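Putative retaining b-glycosidase (Saccharophagus degradans, PDB 5A95) probably hydrolyses mixed-linkage beta-1,3-1,4-glucans as a retaining endo-glucanase of glycoside hydrolase family 5, with a specificity that depends on its quaternary structure. Local coordinates at residues S38-K43 with Q176-V181; K46-I51 with W129-G134. The protein carries 1 engineered substitution. All blocks are in the same frame, centred on the assembly; numbering follows the deposited sequence.

Interaction 1. Residues S38-K43 with Q176-V181. Unlike the reference sequence in segment 176-181: Q176 (reference Lys). With MG (magnesium ion), chain G.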
loop_
_atom_site.group_PDB
_atom_site.type_symbol
_atom_site.label_atom_id
_atom_site.label_comp_id
_atom_site.label_asym_id
_atom_site.label_seq_id
_atom_site.Cartn_x
_atom_site.Cartn_y
_atom_site.Cartn_z
ATOM N N SER A 38 -20.401 11.621 11.035
ATOM C CA SER A 38 -21.667 12.284 10.783
ATOM C C SER A 38 -21.631 13.103 9.499
ATOM O O SER A 38 -20.587 13.450 8.981
ATOM C CB SER A 38 -22.022 13.207 11.957
ATOM O OG SER A 38 -22.096 12.475 13.157
ATOM N N GLN A 39 -22.809 13.419 8.988
ATOM C CA GLN A 39 -22.969 14.201 7.773
ATOM C C GLN A 39 -23.225 15.664 8.112
ATOM O O GLN A 39 -23.832 15.983 9.126
ATOM C CB GLN A 39 -24.093 13.630 6.922
ATOM C CG GLN A 39 -23.823 12.180 6.539
ATOM C CD GLN A 39 -24.834 11.665 5.551
ATOM O OE1 GLN A 39 -25.963 11.376 5.928
ATOM N NE2 GLN A 39 -24.472 11.605 4.282
ATOM N N PHE A 40 -22.774 16.534 7.228
ATOM C CA PHE A 40 -23.017 17.953 7.347
ATOM C C PHE A 40 -24.510 18.260 7.433
ATOM O O PHE A 40 -25.307 17.692 6.689
ATOM C CB PHE A 40 -22.414 18.680 6.135
ATOM C CG PHE A 40 -22.452 20.186 6.262
ATOM C CD1 PHE A 40 -23.588 20.892 5.882
ATOM C CD2 PHE A 40 -21.371 20.881 6.779
ATOM C CE1 PHE A 40 -23.635 22.269 6.025
ATOM C CE2 PHE A 40 -21.401 22.256 6.902
ATOM C CZ PHE A 40 -22.550 22.955 6.542
ATOM N N ASP A 41 -24.874 19.165 8.336
ATOM C CA ASP A 41 -26.285 19.488 8.579
ATOM C C ASP A 41 -26.817 20.380 7.465
ATOM O O ASP A 41 -26.609 21.583 7.488
ATOM C CB ASP A 41 -26.434 20.183 9.942
ATOM C CG ASP A 41 -27.863 20.562 10.247
ATOM O OD1 ASP A 41 -28.776 20.184 9.468
ATOM O OD2 ASP A 41 -28.053 21.253 11.273
ATOM N N VAL A 42 -27.485 19.772 6.489
ATOM C CA VAL A 42 -27.992 20.500 5.326
ATOM C C VAL A 42 -29.033 21.559 5.685
ATOM O O VAL A 42 -29.227 22.509 4.941
ATOM C CB VAL A 42 -28.548 19.545 4.239
ATOM C CG1 VAL A 42 -27.482 18.529 3.805
ATOM C CG2 VAL A 42 -29.815 18.839 4.714
ATOM N N LYS A 43 -29.679 21.405 6.844
ATOM C CA LYS A 43 -30.690 22.375 7.322
ATOM C C LYS A 43 -30.068 23.680 7.794
ATOM O O LYS A 43 -30.771 24.674 7.933
ATOM C CB LYS A 43 -31.520 21.771 8.458
ATOM C CG LYS A 43 -32.281 20.525 8.052
ATOM C CD LYS A 43 -33.264 20.075 9.125
ATOM C CE LYS A 43 -33.638 18.614 8.910
ATOM N NZ LYS A 43 -34.996 18.285 9.428
ATOM N N GLN A 176 -22.916 15.011 1.472
ATOM C CA GLN A 176 -24.040 14.545 0.681
ATOM C C GLN A 176 -25.143 15.614 0.683
ATOM O O GLN A 176 -25.463 16.169 1.731
ATOM C CB GLN A 176 -24.590 13.238 1.240
ATOM C CG GLN A 176 -25.617 12.611 0.332
ATOM C CD GLN A 176 -26.194 11.307 0.855
ATOM O OE1 GLN A 176 -25.719 10.742 1.834
ATOM N NE2 GLN A 176 -27.192 10.811 0.164
ATOM N N ASN A 177 -25.678 15.899 -0.497
ATOM C CA ASN A 177 -26.844 16.805 -0.613
ATOM C C ASN A 177 -26.512 18.251 -0.172
ATOM O O ASN A 177 -27.370 18.950 0.348
ATOM C CB ASN A 177 -28.027 16.221 0.200
ATOM C CG ASN A 177 -29.359 16.936 -0.040
ATOM O OD1 ASN A 177 -29.661 17.346 -1.147
ATOM N ND2 ASN A 177 -30.153 17.078 1.022
ATOM N N VAL A 178 -25.278 18.692 -0.391
ATOM C CA VAL A 178 -24.822 20.051 -0.079
ATOM C C VAL A 178 -24.538 20.785 -1.404
ATOM O O VAL A 178 -23.541 20.502 -2.089
ATOM C CB VAL A 178 -23.580 20.072 0.823
ATOM C CG1 VAL A 178 -23.061 21.478 1.052
ATOM C CG2 VAL A 178 -23.859 19.416 2.175
ATOM N N PRO A 179 -25.411 21.723 -1.794
ATOM C CA PRO A 179 -25.208 22.383 -3.094
ATOM C C PRO A 179 -23.925 23.211 -3.170
ATOM O O PRO A 179 -23.338 23.351 -4.232
ATOM C CB PRO A 179 -26.436 23.300 -3.218
ATOM C CG PRO A 179 -26.922 23.459 -1.827
ATOM C CD PRO A 179 -26.661 22.165 -1.148
ATOM N N THR A 180 -23.513 23.766 -2.046
ATOM C CA THR A 180 -22.355 24.657 -1.984
ATOM C C THR A 180 -21.093 23.967 -2.498
ATOM O O THR A 180 -20.261 24.606 -3.082
ATOM C CB THR A 180 -22.136 25.091 -0.533
ATOM O OG1 THR A 180 -23.372 25.596 -0.018
ATOM C CG2 THR A 180 -21.068 26.114 -0.395
ATOM N N VAL A 181 -20.981 22.672 -2.210
ATOM C CA VAL A 181 -19.820 21.886 -2.594
ATOM C C VAL A 181 -20.147 21.286 -3.964
ATOM O O VAL A 181 -20.932 20.366 -4.063
ATOM C CB VAL A 181 -19.498 20.817 -1.549
ATOM C CG1 VAL A 181 -18.286 20.034 -1.977
ATOM C CG2 VAL A 181 -19.236 21.441 -0.173
HETATM MG MG MG G . -22.592 18.942 -3.452
HETATM O O HOH W 1 -25.196 15.804 4.454
HETATM O O HOH W 2 -24.279 17.198 -3.016
HETATM O O HOH W 3 -23.429 18.532 -5.622
HETATM O O HOH W 4 -21.266 17.804 -1.974
#
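The turn that joins helix 161-174 to strand 181-185, one of the alpha-to-beta connections of the family 5 (beta/alpha)8 barrel, meets the N-terminal segment S38-K43 and carries a magnesium ion on its far part. At the outer edge, Q39 NE2 donates to Q176 OE1 at 2.9 Å, with an N-H...O angle of 156°. The oxygen lies in the plane of the Q39 amide, whereas NE2 is tilted from the Q176 carbonyl plane, and the two amide planes are 54° apart. Q176 stands where the reference sequence has lysine. The same NE2 also donates to F173 O at the end of the preceding helix. Further in, a water spans the backbones by donating to F40 O (2.9 Å) and to Q176 O (2.8 Å).

The apolar part centres on V178 CG2, which touches F40 CD1 at 4.0 Å and V42 CG1 at 4.1 Å; helix 116-133 meets the F40 ring through D124 and V127. V42 CG1 is opposite its own carbonyl carbon (chi1 -56°), and it is this branch that comes to 3.5 Å from N177 O.

The magnesium is bound by V178 O and by V181 O, each at 2.3 Å, with three waters as further ligands. One of them also accepts a weak bond from V178 N. With two backbone carbonyls and three waters, the site has no anionic ligand among these five, and the contact itself is joined by neutral amides, a water and methyl groups, so charge pairing plays no part in holding the two segments together.

Interaction 2. Residues K46-I51 with W129-G134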
loop_
_atom_site.group_PDB
_atom_site.type_symbol
_atom_site.label_atom_id
_atom_site.label_comp_id
_atom_site.label_asym_id
_atom_site.label_seq_id
_atom_site.Cartn_x
_atom_site.Cartn_y
_atom_site.Cartn_z
ATOM N N LYS A 46 -28.459 28.241 3.848
ATOM C CA LYS A 46 -29.381 29.049 3.039
ATOM C C LYS A 46 -29.660 28.372 1.695
ATOM O O LYS A 46 -28.824 27.635 1.189
ATOM C CB LYS A 46 -28.757 30.389 2.706
ATOM C CG LYS A 46 -28.416 31.293 3.864
ATOM C CD LYS A 46 -27.725 32.537 3.290
ATOM C CE LYS A 46 -27.487 33.592 4.346
ATOM N NZ LYS A 46 -26.813 34.835 3.829
ATOM N N THR A 47 -30.803 28.682 1.092
ATOM C CA THR A 47 -31.107 28.187 -0.242
ATOM C C THR A 47 -29.952 28.539 -1.220
ATOM O O THR A 47 -29.386 29.652 -1.181
ATOM C CB THR A 47 -32.456 28.752 -0.731
ATOM O OG1 THR A 47 -32.445 30.190 -0.622
ATOM C CG2 THR A 47 -33.615 28.160 0.125
ATOM N N GLN A 48 -29.590 27.578 -2.051
ATOM C CA GLN A 48 -28.508 27.724 -3.003
ATOM C C GLN A 48 -28.706 26.619 -4.006
ATOM O O GLN A 48 -28.860 25.448 -3.634
ATOM C CB GLN A 48 -27.127 27.580 -2.314
ATOM C CG GLN A 48 -25.956 27.830 -3.228
ATOM C CD GLN A 48 -24.632 27.951 -2.489
ATOM O OE1 GLN A 48 -24.520 27.642 -1.295
ATOM N NE2 GLN A 48 -23.608 28.416 -3.204
ATOM N N SER A 49 -28.696 26.981 -5.288
ATOM C CA SER A 49 -28.956 26.005 -6.321
ATOM C C SER A 49 -27.824 24.983 -6.409
ATOM O O SER A 49 -26.646 25.333 -6.342
ATOM C CB SER A 49 -29.091 26.673 -7.684
ATOM O OG SER A 49 -29.301 25.710 -8.695
ATOM N N PHE A 50 -28.173 23.727 -6.586
ATOM C CA PHE A 50 -27.212 22.762 -7.083
ATOM C C PHE A 50 -26.781 23.155 -8.482
ATOM O O PHE A 50 -27.578 23.626 -9.301
ATOM C CB PHE A 50 -27.802 21.333 -7.164
ATOM C CG PHE A 50 -27.921 20.648 -5.839
ATOM C CD1 PHE A 50 -26.833 19.990 -5.287
ATOM C CD2 PHE A 50 -29.109 20.695 -5.112
ATOM C CE1 PHE A 50 -26.938 19.368 -4.068
ATOM C CE2 PHE A 50 -29.209 20.061 -3.886
ATOM C CZ PHE A 50 -28.117 19.406 -3.358
ATOM N N ILE A 51 -25.516 22.893 -8.781
ATOM C CA ILE A 51 -24.987 22.993 -10.128
ATOM C C ILE A 51 -24.842 21.573 -10.643
ATOM O O ILE A 51 -24.342 20.702 -9.919
ATOM C CB ILE A 51 -23.624 23.714 -10.166
ATOM C CG1 ILE A 51 -23.713 25.098 -9.501
ATOM C CG2 ILE A 51 -23.097 23.817 -11.605
ATOM C CD1 ILE A 51 -24.751 26.033 -10.100
ATOM N N TRP A 129 -19.287 29.498 5.198
ATOM C CA TRP A 129 -18.907 30.818 4.685
ATOM C C TRP A 129 -19.355 30.997 3.240
ATOM O O TRP A 129 -19.936 32.023 2.871
ATOM C CB TRP A 129 -17.400 31.020 4.771
ATOM C CG TRP A 129 -16.819 30.986 6.129
ATOM C CD1 TRP A 129 -17.451 31.219 7.320
ATOM C CD2 TRP A 129 -15.449 30.722 6.448
ATOM N NE1 TRP A 129 -16.568 31.075 8.345
ATOM C CE2 TRP A 129 -15.327 30.781 7.844
ATOM C CE3 TRP A 129 -14.321 30.435 5.684
ATOM C CZ2 TRP A 129 -14.119 30.562 8.487
ATOM C CZ3 TRP A 129 -13.122 30.210 6.319
ATOM C CH2 TRP A 129 -13.031 30.264 7.707
ATOM N N ALA A 130 -19.025 30.012 2.405
ATOM C CA ALA A 130 -19.367 30.091 0.999
ATOM C C ALA A 130 -20.892 30.149 0.827
ATOM O O ALA A 130 -21.402 30.941 0.037
ATOM C CB ALA A 130 -18.775 28.890 0.253
ATOM N N ASN A 131 -21.622 29.284 1.526
ATOM C CA ASN A 131 -23.079 29.313 1.434
ATOM C C ASN A 131 -23.664 30.649 1.884
ATOM O O ASN A 131 -24.602 31.147 1.273
ATOM C CB ASN A 131 -23.657 28.157 2.215
ATOM C CG ASN A 131 -25.160 28.201 2.315
ATOM O OD1 ASN A 131 -25.691 28.539 3.379
ATOM N ND2 ASN A 131 -25.845 27.901 1.233
ATOM N N ASP A 132 -23.098 31.221 2.946
ATOM C CA ASP A 132 -23.585 32.520 3.432
ATOM C C ASP A 132 -23.453 33.595 2.353
ATOM O O ASP A 132 -24.284 34.501 2.270
ATOM C CB ASP A 132 -22.830 32.931 4.709
ATOM C CG ASP A 132 -23.454 34.131 5.394
ATOM O OD1 ASP A 132 -24.695 34.123 5.572
ATOM O OD2 ASP A 132 -22.718 35.080 5.748
ATOM N N LEU A 133 -22.441 33.448 1.497
ATOM C CA LEU A 133 -22.154 34.416 0.454
ATOM C C LEU A 133 -22.694 34.023 -0.911
ATOM O O LEU A 133 -22.565 34.796 -1.861
ATOM C CB LEU A 133 -20.627 34.575 0.349
ATOM C CG LEU A 133 -20.002 35.286 1.552
ATOM C CD1 LEU A 133 -18.523 34.974 1.695
ATOM C CD2 LEU A 133 -20.237 36.797 1.472
ATOM N N GLY A 134 -23.316 32.851 -1.007
ATOM C CA GLY A 134 -23.892 32.378 -2.256
ATOM C C GLY A 134 -22.886 31.886 -3.288
ATOM O O GLY A 134 -23.221 31.786 -4.484
#
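N131 ND2 spends its amide hydrogens on two acceptors of the incoming loop: K46 O at 3.0 Å (N-H...O angle 169°) and Q48 OE1 at 2.9 Å (164°). Both acceptors lie close to the plane of the N131 amide, which is what two nearly straight bonds from one NH2 demand. The other end of the amide works in the reverse sense, because N131 OD1 accepts from K46 N at 2.8 Å, in the carbonyl plane and on a lone pair. Held anti to the backbone N (chi1 173°), CG carries the amide towards the loop, where it bonds both N-H and C=O of K46. A leucine in its place would probably deprive K46 N and K46 O of their mates and cost Q48 OE1 one of its donors, T180 OG1 being the other.

K46 stretches its extended chain along the end of the helix. Its NZ forms a salt bridge with D132 OD1 at 2.8 Å, approaching from above the carboxylate plane, and donates to D132 O at 3.0 Å on a lone pair. A positive charge beside carbonyls at a helix C-terminus is likely to be favourable. G134, with positive phi, closes the helix in a Schellman motif.

Around this surface contact, D132 OD2 pairs with K87 of helix 87-96, Q48 NE2 donates to I135 O, and Q48 touches Y136 of strand 136-144, so the loop spans the passage from helix 116-133 into that barrel strand.

Overall arrangement
Interactions 1 and 2 have centres 11 Å apart, and interaction 2 is nested inside the loop closed by interaction 1. T180 joins them: its OG1 lies 2.7 Å from Q48 OE1, a probable hydrogen bond, and 3.4 Å from N131 CB, while P179 CB packs 3.3 Å from Q48 O. The magnesium is about 9 Å from the nearest atom of the Q48 side chain. Both contacts lie where helices pass into strands 136-144 and 181-185, at the strand N-termini; in this fold the catalytic cleft, where the bound glycan would be expected, lies at the opposite, C-terminal ends. Together they fasten the N-terminal segment to the barrel, and no other subunit touches either.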